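Local coordinates for mitogen activated protein kinase, putative (Leishmania donovani, PDB 4QNY), which probably phosphorylates serine and threonine residues of other proteins as a MAP kinase, using ATP held with magnesium, at residues E124-L135 with A305-D316. Sequence-based numbering, arbitrary orientation.
Sequences EAHIQFFIYQAL and AMRHPFLEQLHD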
loop_
_atom_site.group_PDB
_atom_site.type_symbol
_atom_site.label_atom_id
_atom_site.label_comp_id
_atom_site.label_asym_id
_atom_site.label_seq_id
_atom_site.Cartn_x
_atom_site.Cartn_y
_atom_site.Cartn_z
ATOM N N GLU A 124 2.339 -20.955 -8.897
ATOM C CA GLU A 124 3.088 -19.903 -9.573
ATOM C C GLU A 124 2.159 -19.105 -10.480
ATOM O O GLU A 124 2.352 -17.907 -10.681
ATOM C CB GLU A 124 4.251 -20.488 -10.377
ATOM C CG GLU A 124 5.365 -21.075 -9.523
ATOM C CD GLU A 124 6.692 -20.365 -9.721
ATOM O OE1 GLU A 124 6.890 -19.756 -10.794
ATOM O OE2 GLU A 124 7.539 -20.418 -8.804
ATOM N N ALA A 125 1.146 -19.778 -11.016
ATOM C CA ALA A 125 0.142 -19.128 -11.851
ATOM C C ALA A 125 -0.663 -18.116 -11.043
ATOM O O ALA A 125 -1.026 -17.054 -11.548
ATOM C CB ALA A 125 -0.780 -20.164 -12.477
ATOM N N HIS A 126 -0.944 -18.456 -9.788
ATOM C CA HIS A 126 -1.628 -17.543 -8.877
ATOM C C HIS A 126 -0.780 -16.306 -8.615
ATOM O O HIS A 126 -1.276 -15.179 -8.653
ATOM C CB HIS A 126 -1.951 -18.238 -7.551
ATOM C CG HIS A 126 -3.083 -19.215 -7.635
ATOM N ND1 HIS A 126 -3.087 -20.408 -6.946
ATOM C CD2 HIS A 126 -4.252 -19.170 -8.316
ATOM C CE1 HIS A 126 -4.207 -21.059 -7.204
ATOM N NE2 HIS A 126 -4.932 -20.329 -8.033
ATOM N N ILE A 127 0.503 -16.531 -8.349
ATOM C CA ILE A 127 1.433 -15.456 -8.030
ATOM C C ILE A 127 1.653 -14.537 -9.228
ATOM O O ILE A 127 1.691 -13.315 -9.082
ATOM C CB ILE A 127 2.788 -16.017 -7.557
ATOM C CG1 ILE A 127 2.585 -16.929 -6.345
ATOM C CG2 ILE A 127 3.748 -14.893 -7.218
ATOM C CD1 ILE A 127 3.826 -17.689 -5.940
ATOM N N GLN A 128 1.790 -15.132 -10.410
ATOM C CA GLN A 128 1.973 -14.375 -11.645
ATOM C C GLN A 128 0.849 -13.368 -11.863
ATOM O O GLN A 128 1.097 -12.212 -12.204
ATOM C CB GLN A 128 2.058 -15.320 -12.845
ATOM C CG GLN A 128 3.386 -16.042 -12.979
ATOM C CD GLN A 128 3.322 -17.203 -13.952
ATOM O OE1 GLN A 128 2.242 -17.683 -14.295
ATOM N NE2 GLN A 128 4.485 -17.659 -14.404
ATOM N N PHE A 129 -0.387 -13.815 -11.662
ATOM C CA PHE A 129 -1.553 -12.965 -11.864
ATOM C C PHE A 129 -1.635 -11.883 -10.787
ATOM O O PHE A 129 -2.014 -10.747 -11.070
ATOM C CB PHE A 129 -2.831 -13.807 -11.877
ATOM C CG PHE A 129 -4.047 -13.058 -12.346
ATOM C CD1 PHE A 129 -3.973 -12.202 -13.431
ATOM C CD2 PHE A 129 -5.267 -13.224 -11.712
ATOM C CE1 PHE A 129 -5.090 -11.513 -13.868
ATOM C CE2 PHE A 129 -6.389 -12.540 -12.144
ATOM C CZ PHE A 129 -6.300 -11.684 -13.224
ATOM N N PHE A 130 -1.277 -12.242 -9.558
ATOM C CA PHE A 130 -1.227 -11.279 -8.460
ATOM C C PHE A 130 -0.199 -10.185 -8.728
ATOM O O PHE A 130 -0.501 -8.997 -8.632
ATOM C CB PHE A 130 -0.898 -11.979 -7.139
ATOM C CG PHE A 130 -2.070 -12.669 -6.503
ATOM C CD1 PHE A 130 -3.366 -12.263 -6.775
ATOM C CD2 PHE A 130 -1.874 -13.722 -5.623
ATOM C CE1 PHE A 130 -4.444 -12.898 -6.186
ATOM C CE2 PHE A 130 -2.947 -14.359 -5.032
ATOM C CZ PHE A 130 -4.233 -13.947 -5.314
ATOM N N ILE A 131 1.017 -10.603 -9.067
ATOM C CA ILE A 131 2.127 -9.677 -9.259
ATOM C C ILE A 131 1.904 -8.735 -10.442
ATOM O O ILE A 131 2.153 -7.533 -10.338
ATOM C CB ILE A 131 3.454 -10.438 -9.456
ATOM C CG1 ILE A 131 3.848 -11.152 -8.161
ATOM C CG2 ILE A 131 4.563 -9.493 -9.885
ATOM C CD1 ILE A 131 3.998 -10.223 -6.973
ATOM N N TYR A 132 1.427 -9.274 -11.560
ATOM C CA TYR A 132 1.204 -8.454 -12.746
ATOM C C TYR A 132 0.125 -7.402 -12.505
ATOM O O TYR A 132 0.263 -6.257 -12.933
ATOM C CB TYR A 132 0.826 -9.315 -13.951
ATOM C CG TYR A 132 0.668 -8.507 -15.220
ATOM C CD1 TYR A 132 1.777 -8.128 -15.966
ATOM C CD2 TYR A 132 -0.586 -8.111 -15.665
ATOM C CE1 TYR A 132 1.641 -7.382 -17.121
ATOM C CE2 TYR A 132 -0.732 -7.365 -16.821
ATOM C CZ TYR A 132 0.384 -7.005 -17.545
ATOM O OH TYR A 132 0.243 -6.264 -18.695
ATOM N N GLN A 133 -0.948 -7.797 -11.827
ATOM C CA GLN A 133 -2.034 -6.873 -11.513
ATOM C C GLN A 133 -1.547 -5.751 -10.605
ATOM O O GLN A 133 -1.944 -4.597 -10.762
ATOM C CB GLN A 133 -3.199 -7.612 -10.852
ATOM C CG GLN A 133 -4.079 -8.385 -11.819
ATOM C CD GLN A 133 -5.159 -9.173 -11.108
ATOM O OE1 GLN A 133 -6.337 -8.821 -11.160
ATOM N NE2 GLN A 133 -4.762 -10.247 -10.436
ATOM N N ALA A 134 -0.679 -6.097 -9.659
ATOM C CA ALA A 134 -0.125 -5.117 -8.733
ATOM C C ALA A 134 0.798 -4.140 -9.456
ATOM O O ALA A 134 0.764 -2.937 -9.199
ATOM C CB ALA A 134 0.617 -5.816 -7.605
ATOM N N LEU A 135 1.618 -4.666 -10.361
ATOM C CA LEU A 135 2.539 -3.845 -11.141
ATOM C C LEU A 135 1.793 -2.937 -12.110
ATOM O O LEU A 135 2.116 -1.758 -12.245
ATOM C CB LEU A 135 3.522 -4.729 -11.909
ATOM C CG LEU A 135 4.603 -5.423 -11.082
ATOM C CD1 LEU A 135 5.278 -6.506 -11.903
ATOM C CD2 LEU A 135 5.623 -4.410 -10.588
ATOM N N ALA A 305 9.544 -4.763 -15.034
ATOM C CA ALA A 305 8.993 -5.883 -14.278
ATOM C C ALA A 305 7.783 -6.482 -14.988
ATOM O O ALA A 305 7.577 -7.696 -14.965
ATOM C CB ALA A 305 8.620 -5.442 -12.872
ATOM N N MET A 306 6.986 -5.626 -15.619
ATOM C CA MET A 306 5.825 -6.083 -16.373
ATOM C C MET A 306 6.240 -6.829 -17.636
ATOM O O MET A 306 5.492 -7.665 -18.143
ATOM C CB MET A 306 4.918 -4.905 -16.739
ATOM C CG MET A 306 4.203 -4.276 -15.557
ATOM S SD MET A 306 3.018 -3.011 -16.059
ATOM C CE MET A 306 4.101 -1.809 -16.824
ATOM N N ARG A 307 7.434 -6.524 -18.139
ATOM C CA ARG A 307 7.942 -7.158 -19.353
ATOM C C ARG A 307 8.866 -8.331 -19.035
ATOM O O ARG A 307 9.414 -8.962 -19.937
ATOM C CB ARG A 307 8.681 -6.139 -20.226
ATOM C CG ARG A 307 7.836 -4.948 -20.652
ATOM C CD ARG A 307 8.459 -4.227 -21.839
ATOM N NE ARG A 307 8.516 -2.782 -21.641
ATOM C CZ ARG A 307 9.625 -2.116 -21.331
ATOM N NH1 ARG A 307 10.773 -2.765 -21.186
ATOM N NH2 ARG A 307 9.587 -0.800 -21.170
ATOM N N HIS A 308 9.034 -8.613 -17.748
ATOM C CA HIS A 308 9.873 -9.720 -17.304
ATOM C C HIS A 308 9.289 -11.060 -17.757
ATOM O O HIS A 308 8.070 -11.237 -17.762
ATOM C CB HIS A 308 10.024 -9.688 -15.781
ATOM C CG HIS A 308 11.086 -10.603 -15.256
ATOM N ND1 HIS A 308 10.834 -11.910 -14.899
ATOM C CD2 HIS A 308 12.405 -10.399 -15.027
ATOM C CE1 HIS A 308 11.951 -12.472 -14.475
ATOM N NE2 HIS A 308 12.920 -11.576 -14.542
ATOM N N PRO A 309 10.162 -12.005 -18.149
ATOM C CA PRO A 309 9.771 -13.347 -18.601
ATOM C C PRO A 309 8.866 -14.114 -17.629
ATOM O O PRO A 309 8.182 -15.046 -18.053
ATOM C CB PRO A 309 11.115 -14.063 -18.752
ATOM C CG PRO A 309 12.063 -12.977 -19.105
ATOM C CD PRO A 309 11.607 -11.772 -18.325
ATOM N N PHE A 310 8.863 -13.734 -16.355
ATOM C CA PHE A 310 8.031 -14.408 -15.363
ATOM C C PHE A 310 6.549 -14.110 -15.583
ATOM O O PHE A 310 5.683 -14.868 -15.150
ATOM C CB PHE A 310 8.449 -13.997 -13.947
ATOM C CG PHE A 310 7.625 -14.630 -12.858
ATOM C CD1 PHE A 310 7.613 -16.005 -12.687
ATOM C CD2 PHE A 310 6.876 -13.847 -11.995
ATOM C CE1 PHE A 310 6.858 -16.586 -11.684
ATOM C CE2 PHE A 310 6.121 -14.423 -10.989
ATOM C CZ PHE A 310 6.114 -15.793 -10.831
ATOM N N LEU A 311 6.267 -13.006 -16.269
ATOM C CA LEU A 311 4.894 -12.572 -16.497
ATOM C C LEU A 311 4.546 -12.520 -17.982
ATOM O O LEU A 311 3.641 -11.788 -18.383
ATOM C CB LEU A 311 4.668 -11.193 -15.875
ATOM C CG LEU A 311 5.077 -11.009 -14.414
ATOM C CD1 LEU A 311 4.944 -9.549 -14.009
ATOM C CD2 LEU A 311 4.244 -11.898 -13.507
ATOM N N GLU A 312 5.258 -13.301 -18.791
ATOM C CA GLU A 312 5.157 -13.194 -20.246
ATOM C C GLU A 312 3.791 -13.593 -20.806
ATOM O O GLU A 312 3.352 -13.050 -21.821
ATOM C CB GLU A 312 6.252 -14.036 -20.912
ATOM C CG GLU A 312 6.166 -15.529 -20.634
ATOM C CD GLU A 312 7.325 -16.298 -21.236
ATOM O OE1 GLU A 312 8.010 -15.744 -22.123
ATOM O OE2 GLU A 312 7.553 -17.455 -20.827
ATOM N N GLN A 313 3.116 -14.531 -20.149
ATOM C CA GLN A 313 1.811 -14.990 -20.620
ATOM C C GLN A 313 0.693 -14.030 -20.222
ATOM O O GLN A 313 -0.464 -14.227 -20.593
ATOM C CB GLN A 313 1.507 -16.392 -20.082
ATOM C CG GLN A 313 2.268 -17.509 -20.782
ATOM C CD GLN A 313 1.879 -18.884 -20.276
ATOM O OE1 GLN A 313 1.472 -19.751 -21.051
ATOM N NE2 GLN A 313 2.002 -19.092 -18.970
ATOM N N LEU A 314 1.046 -12.989 -19.474
ATOM C CA LEU A 314 0.059 -12.045 -18.962
ATOM C C LEU A 314 0.221 -10.642 -19.539
ATOM O O LEU A 314 -0.742 -9.879 -19.605
ATOM C CB LEU A 314 0.136 -11.980 -17.437
ATOM C CG LEU A 314 -0.355 -13.206 -16.670
ATOM C CD1 LEU A 314 0.133 -13.155 -15.236
ATOM C CD2 LEU A 314 -1.873 -13.291 -16.717
ATOM N N HIS A 315 1.439 -10.303 -19.953
ATOM C CA HIS A 315 1.734 -8.942 -20.389
ATOM C C HIS A 315 1.066 -8.589 -21.714
ATOM O O HIS A 315 1.123 -9.353 -22.678
ATOM C CB HIS A 315 3.243 -8.726 -20.503
ATOM C CG HIS A 315 3.623 -7.317 -20.840
ATOM N ND1 HIS A 315 3.245 -6.242 -20.066
ATOM C CD2 HIS A 315 4.340 -6.807 -21.869
ATOM C CE1 HIS A 315 3.714 -5.129 -20.601
ATOM N NE2 HIS A 315 4.383 -5.445 -21.696
ATOM N N ASP A 316 0.439 -7.418 -21.747
ATOM C CA ASP A 316 -0.219 -6.918 -22.946
ATOM C C ASP A 316 0.323 -5.532 -23.290
ATOM O O ASP A 316 0.303 -4.626 -22.455
ATOM C CB ASP A 316 -1.738 -6.875 -22.746
ATOM C CG ASP A 316 -2.496 -6.595 -24.031
ATOM O OD1 ASP A 316 -1.853 -6.449 -25.092
ATOM O OD2 ASP A 316 -3.742 -6.529 -23.980
#
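Leu311 packs against helix 124-143 with both methyl branches: CD1 lies 3.7 Å from Leu135 CD1 and also meets Ile131 and the edge of the Tyr132 ring, while CD2 rests against Gln128 O. Leu314 CD1 presses on that same oxygen, 3.3 Å from Gln128 O, and Ala305 CB closes the buried side against Leu135. Tyr132 has Leu314 O over one face of its ring, 3.7 Å from Tyr132 CZ, and Met306 SD makes an oblique Met-aromatic contact, 5.4 Å from the Tyr132 centroid. Toward the start of the helix, the Phe310 ring, carried across by a CG anti to its backbone N (chi1 179°), offers one face to Gln128 CG, 3.8 Å from the centroid and 22° off the normal, a CH-pi contact. Glu124 OE1, hydrogen-bonded to Ser281, comes 3.3 Å from Phe310 CE1 at the ring's edge, carboxylate perpendicular to ring.

The solvent side is looser. Leu314 CD2 and Phe129 CD1 meet at 4.0 Å, and Tyr132 OH, near His315, accepts a long but fairly straight hydrogen bond from poorly ordered Asp316 N (3.3 Å, 161°).

In the kinase C-terminal lobe, the chain leaving helix 302-306 thus wraps one flank of helix 124-143; helix 282-291 touches Phe310 and Leu135, helix 206-219 covers Ile127 and Ile131, and strand 164-166 meets Phe130 and Ala134.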